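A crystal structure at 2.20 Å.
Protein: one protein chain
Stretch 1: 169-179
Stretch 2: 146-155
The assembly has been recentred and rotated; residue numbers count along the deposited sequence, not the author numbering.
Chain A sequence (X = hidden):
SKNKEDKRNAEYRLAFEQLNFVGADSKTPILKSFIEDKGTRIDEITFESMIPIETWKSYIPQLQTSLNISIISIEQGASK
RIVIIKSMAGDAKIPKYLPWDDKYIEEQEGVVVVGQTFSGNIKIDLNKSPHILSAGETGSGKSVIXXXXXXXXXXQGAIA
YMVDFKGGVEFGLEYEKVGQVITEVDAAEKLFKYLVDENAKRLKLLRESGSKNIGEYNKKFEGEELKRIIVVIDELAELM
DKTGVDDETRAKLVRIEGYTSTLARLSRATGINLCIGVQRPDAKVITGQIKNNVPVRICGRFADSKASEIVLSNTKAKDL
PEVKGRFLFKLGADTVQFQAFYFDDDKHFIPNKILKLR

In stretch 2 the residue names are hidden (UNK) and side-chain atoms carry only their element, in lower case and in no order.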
# COMPACT_ATOMS: atom_id res chain seq x y z
N VAL A 169 20.70 -6.41 5.01
CA VAL A 169 20.31 -6.30 6.42
C VAL A 169 18.77 -6.39 6.60
O VAL A 169 18.29 -6.87 7.63
CB VAL A 169 20.95 -5.05 7.09
CG1 VAL A 169 20.49 -4.89 8.55
CG2 VAL A 169 22.46 -5.16 7.04
N GLU A 170 18.01 -5.98 5.58
CA GLU A 170 16.55 -6.05 5.61
C GLU A 170 16.05 -7.48 5.35
O GLU A 170 14.88 -7.75 5.61
CB GLU A 170 15.93 -5.07 4.59
CG GLU A 170 16.30 -3.61 4.81
CD GLU A 170 15.95 -3.09 6.19
OE1 GLU A 170 16.88 -2.92 7.02
OE2 GLU A 170 14.75 -2.87 6.46
N PHE A 171 16.90 -8.37 4.79
CA PHE A 171 16.58 -9.78 4.51
C PHE A 171 17.71 -10.64 5.05
O PHE A 171 18.62 -11.03 4.31
CB PHE A 171 16.35 -10.05 3.03
CG PHE A 171 15.19 -9.30 2.44
CD1 PHE A 171 13.87 -9.66 2.73
CD2 PHE A 171 15.40 -8.25 1.55
CE1 PHE A 171 12.80 -8.98 2.16
CE2 PHE A 171 14.32 -7.57 0.97
CZ PHE A 171 13.03 -7.93 1.30
N GLY A 172 17.66 -10.84 6.36
CA GLY A 172 18.65 -11.59 7.12
C GLY A 172 18.85 -13.01 6.70
O GLY A 172 18.31 -13.46 5.69
N LEU A 173 19.63 -13.74 7.50
CA LEU A 173 20.03 -15.14 7.22
C LEU A 173 18.85 -16.12 7.17
O LEU A 173 18.94 -17.11 6.48
CB LEU A 173 21.10 -15.61 8.22
CG LEU A 173 22.45 -14.88 8.19
CD1 LEU A 173 23.31 -15.26 9.37
CD2 LEU A 173 23.20 -15.12 6.89
N GLU A 174 17.76 -15.82 7.87
CA GLU A 174 16.58 -16.66 7.88
C GLU A 174 15.86 -16.59 6.53
O GLU A 174 15.35 -17.62 6.09
CB GLU A 174 15.67 -16.34 9.07
CG GLU A 174 16.31 -16.67 10.43
CD GLU A 174 16.75 -18.11 10.67
OE1 GLU A 174 15.87 -18.99 10.80
OE2 GLU A 174 17.98 -18.35 10.74
N TYR A 175 15.90 -15.41 5.84
CA TYR A 175 15.35 -15.21 4.48
C TYR A 175 16.14 -15.98 3.47
O TYR A 175 15.55 -16.51 2.53
CB TYR A 175 15.24 -13.73 4.10
CG TYR A 175 14.01 -13.13 4.71
CD1 TYR A 175 12.76 -13.32 4.12
CD2 TYR A 175 14.05 -12.53 5.97
CE1 TYR A 175 11.59 -12.89 4.75
CE2 TYR A 175 12.89 -12.07 6.59
CZ TYR A 175 11.66 -12.25 5.97
OH TYR A 175 10.52 -11.79 6.56
N GLU A 176 17.45 -16.09 3.68
CA GLU A 176 18.37 -16.84 2.83
C GLU A 176 18.07 -18.34 2.83
O GLU A 176 18.48 -19.03 1.90
CB GLU A 176 19.82 -16.60 3.25
CG GLU A 176 20.54 -15.60 2.35
CD GLU A 176 22.04 -15.55 2.51
OE1 GLU A 176 22.56 -16.12 3.50
OE2 GLU A 176 22.70 -14.93 1.65
N LYS A 177 17.37 -18.85 3.84
CA LYS A 177 17.02 -20.28 3.88
C LYS A 177 15.91 -20.59 2.86
O LYS A 177 15.81 -21.73 2.42
CB LYS A 177 16.51 -20.71 5.28
CG LYS A 177 17.40 -20.33 6.45
CD LYS A 177 18.31 -21.45 6.89
CE LYS A 177 19.08 -21.09 8.14
NZ LYS A 177 20.07 -20.00 7.92
N VAL A 178 15.07 -19.58 2.50
CA VAL A 178 13.90 -19.78 1.63
C VAL A 178 14.03 -19.17 0.22
O VAL A 178 13.15 -19.37 -0.62
CB VAL A 178 12.60 -19.31 2.33
CG1 VAL A 178 12.40 -20.01 3.68
CG2 VAL A 178 12.55 -17.78 2.49
N GLY A 179 15.13 -18.46 -0.04
CA GLY A 179 15.35 -17.84 -1.33
C GLY A 179 16.70 -17.16 -1.43
O GLY A 179 17.57 -17.31 -0.57
N UNK A 146 5.06 -5.97 2.51
CA UNK A 146 5.76 -6.74 1.48
C UNK A 146 6.23 -8.10 2.00
O UNK A 146 6.11 -9.07 1.28
c UNK A 146 5.59 -4.77 -0.84
c UNK A 146 7.86 -3.94 -0.26
c UNK A 146 6.97 -5.93 0.96
c UNK A 146 6.62 -4.59 0.28
N UNK A 147 6.74 -8.17 3.26
CA UNK A 147 7.21 -9.42 3.89
C UNK A 147 6.03 -10.34 4.22
O UNK A 147 6.18 -11.56 4.17
c UNK A 147 10.26 -8.23 5.98
c UNK A 147 8.08 -9.14 5.12
n UNK A 147 12.61 -5.44 5.52
c UNK A 147 9.41 -8.49 4.75
c UNK A 147 11.52 -6.10 5.87
n UNK A 147 10.52 -5.44 6.45
n UNK A 147 11.43 -7.41 5.65
N UNK A 148 4.85 -9.76 4.54
CA UNK A 148 3.59 -10.47 4.79
C UNK A 148 3.10 -11.13 3.49
O UNK A 148 2.66 -12.27 3.50
c UNK A 148 2.54 -9.50 5.32
s UNK A 148 1.02 -10.31 5.86
N UNK A 149 3.15 -10.40 2.37
CA UNK A 149 2.79 -10.91 1.02
C UNK A 149 3.76 -12.05 0.66
O UNK A 149 3.32 -13.09 0.20
c UNK A 149 1.70 -8.75 0.21
c UNK A 149 2.81 -10.36 -1.49
c UNK A 149 2.85 -9.77 -0.03
c UNK A 149 1.89 -7.46 -0.48
N UNK A 150 5.08 -11.84 0.89
CA UNK A 150 6.14 -12.81 0.61
C UNK A 150 5.88 -14.12 1.34
O UNK A 150 5.96 -15.17 0.72
c UNK A 150 8.74 -13.13 0.98
c UNK A 150 7.51 -12.21 1.02
c UNK A 150 8.98 -13.70 -0.47
c UNK A 150 9.98 -12.39 1.51
N UNK A 151 5.57 -14.04 2.65
CA UNK A 151 5.27 -15.19 3.51
C UNK A 151 4.11 -16.03 2.96
O UNK A 151 4.22 -17.25 2.83
c UNK A 151 5.01 -18.91 7.68
c UNK A 151 4.95 -14.69 4.93
n UNK A 151 3.27 -17.18 7.09
c UNK A 151 3.27 -16.04 6.31
c UNK A 151 5.34 -16.92 6.26
c UNK A 151 4.52 -17.75 7.06
c UNK A 151 6.33 -19.24 7.46
c UNK A 151 6.69 -17.26 6.08
c UNK A 151 7.17 -18.42 6.68
c UNK A 151 4.53 -15.80 5.84
N UNK A 152 3.02 -15.36 2.56
CA UNK A 152 1.83 -15.97 1.97
C UNK A 152 2.18 -16.75 0.71
O UNK A 152 1.81 -17.93 0.62
n UNK A 152 -1.94 -13.60 2.23
c UNK A 152 -0.85 -13.25 2.81
c UNK A 152 0.74 -14.91 1.70
c UNK A 152 0.18 -14.34 3.00
o UNK A 152 -0.66 -12.09 3.17
N UNK A 153 2.95 -16.13 -0.20
CA UNK A 153 3.39 -16.78 -1.43
C UNK A 153 4.38 -17.91 -1.20
O UNK A 153 4.30 -18.92 -1.89
c UNK A 153 3.93 -15.76 -2.44
c UNK A 153 3.51 -13.65 -3.71
c UNK A 153 1.69 -15.46 -3.59
c UNK A 153 2.88 -14.75 -2.88
N UNK A 154 5.28 -17.77 -0.21
CA UNK A 154 6.23 -18.85 0.16
C UNK A 154 5.44 -20.07 0.68
O UNK A 154 5.82 -21.21 0.41
c UNK A 154 9.23 -18.06 -0.26
c UNK A 154 8.33 -17.41 0.81
c UNK A 154 7.21 -18.36 1.25
c UNK A 154 9.16 -16.99 1.98
N UNK A 155 4.33 -19.81 1.40
CA UNK A 155 3.41 -20.84 1.94
C UNK A 155 2.59 -21.48 0.83
O UNK A 155 2.08 -22.56 1.04
n UNK A 155 1.98 -22.99 6.37
c UNK A 155 2.02 -21.55 6.02
c UNK A 155 2.45 -20.23 3.00
c UNK A 155 3.23 -21.24 5.18
c UNK A 155 3.10 -19.96 4.36
O HOH W 1 11.87 -2.93 7.45

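Position 146 opens the stretch, within a helix that begins earlier in the chain. Its side chain has four carbons, forked at the second. It makes no contact with stretch 1. This is Leu-146.

Position 147 carries three carbons, a nitrogen, and then a carbon bearing two more nitrogens. That is a guanidinium group on an extended stem. The group reaches the backbone oxygen and the carboxylate of Glu-170, and the stem passes the rings of Phe-171 and Tyr-175. The residue is Arg-147. Its NH2 donates a hydrogen bond to Glu-170 O at 3.2 Å, and its NE adds a weak one to the same Glu-170 O at 3.5 Å. A salt bridge joins Arg-147 NH2 to Glu-170 OE2 at 3.5 Å. Water 1 also links the two side chains: it accepts from Arg-147 NH1 at 3.0 Å and donates to Glu-170 OE2 at 3.0 Å. Lower on the stem, Arg-147 CD lies 3.6 Å from Tyr-175 OH.

Position 148 has one carbon followed by one sulfur. Its CB points away from stretch 1. This is Cys-148.

Position 149 has four carbons, forked at the first, with one arm two carbons long. This beta-branched residue is Ile-149, and it is out of reach of stretch 1.

Position 150 has four carbons, forked at the second. Its CB points toward stretch 1, and the side chain meets the rings of Tyr-175 and Phe-171. It is Leu-150. Its CD2 is 3.7 Å from Tyr-175 CE1 and 4.5 Å from Phe-171 CE1, so one methyl approaches both rings.

Position 151 has one carbon leading to fused five- and six-membered rings with eight carbons and one nitrogen. Only an indole fits, so this is Trp-151. Its side chain does not contact stretch 1, and its NE1 is hydrogen-bonded elsewhere in the structure.

Position 152 has three carbons, the third carrying one oxygen and one nitrogen. It is Gln-152, out of reach of stretch 1.

Position 153 has four carbons, forked at the second, and is also out of reach. It is Leu-153.

Position 154 repeats that four-carbon fork, but its CB points toward stretch 1 and its side chain packs on Val-178. It is Leu-154. The closest pair is Leu-154 CD1 to Val-178 CG2, at 3.5 Å.

Position 155 has four carbons in a row ending in nitrogen. It is Lys-155, and it does not touch stretch 1.

The contact uses one side of the helix. Arg-147, Leu-150 and Leu-154 are spaced by three and four residues, so helical periodicity brings all three toward stretch 1. Arg-147 provides the polar end, held by the charge and backbone oxygen of Glu-170. Arg-147 CZ lies 5.4 Å from the centroid of the Phe-171 ring, which gives at most a weak cation-pi attraction. Leu-150 and Leu-154 continue the contact through apolar packing. The buried surface is modest, 343 Å² over both sides.

Stretch 2, residues 146-155: LRCILWQLLK
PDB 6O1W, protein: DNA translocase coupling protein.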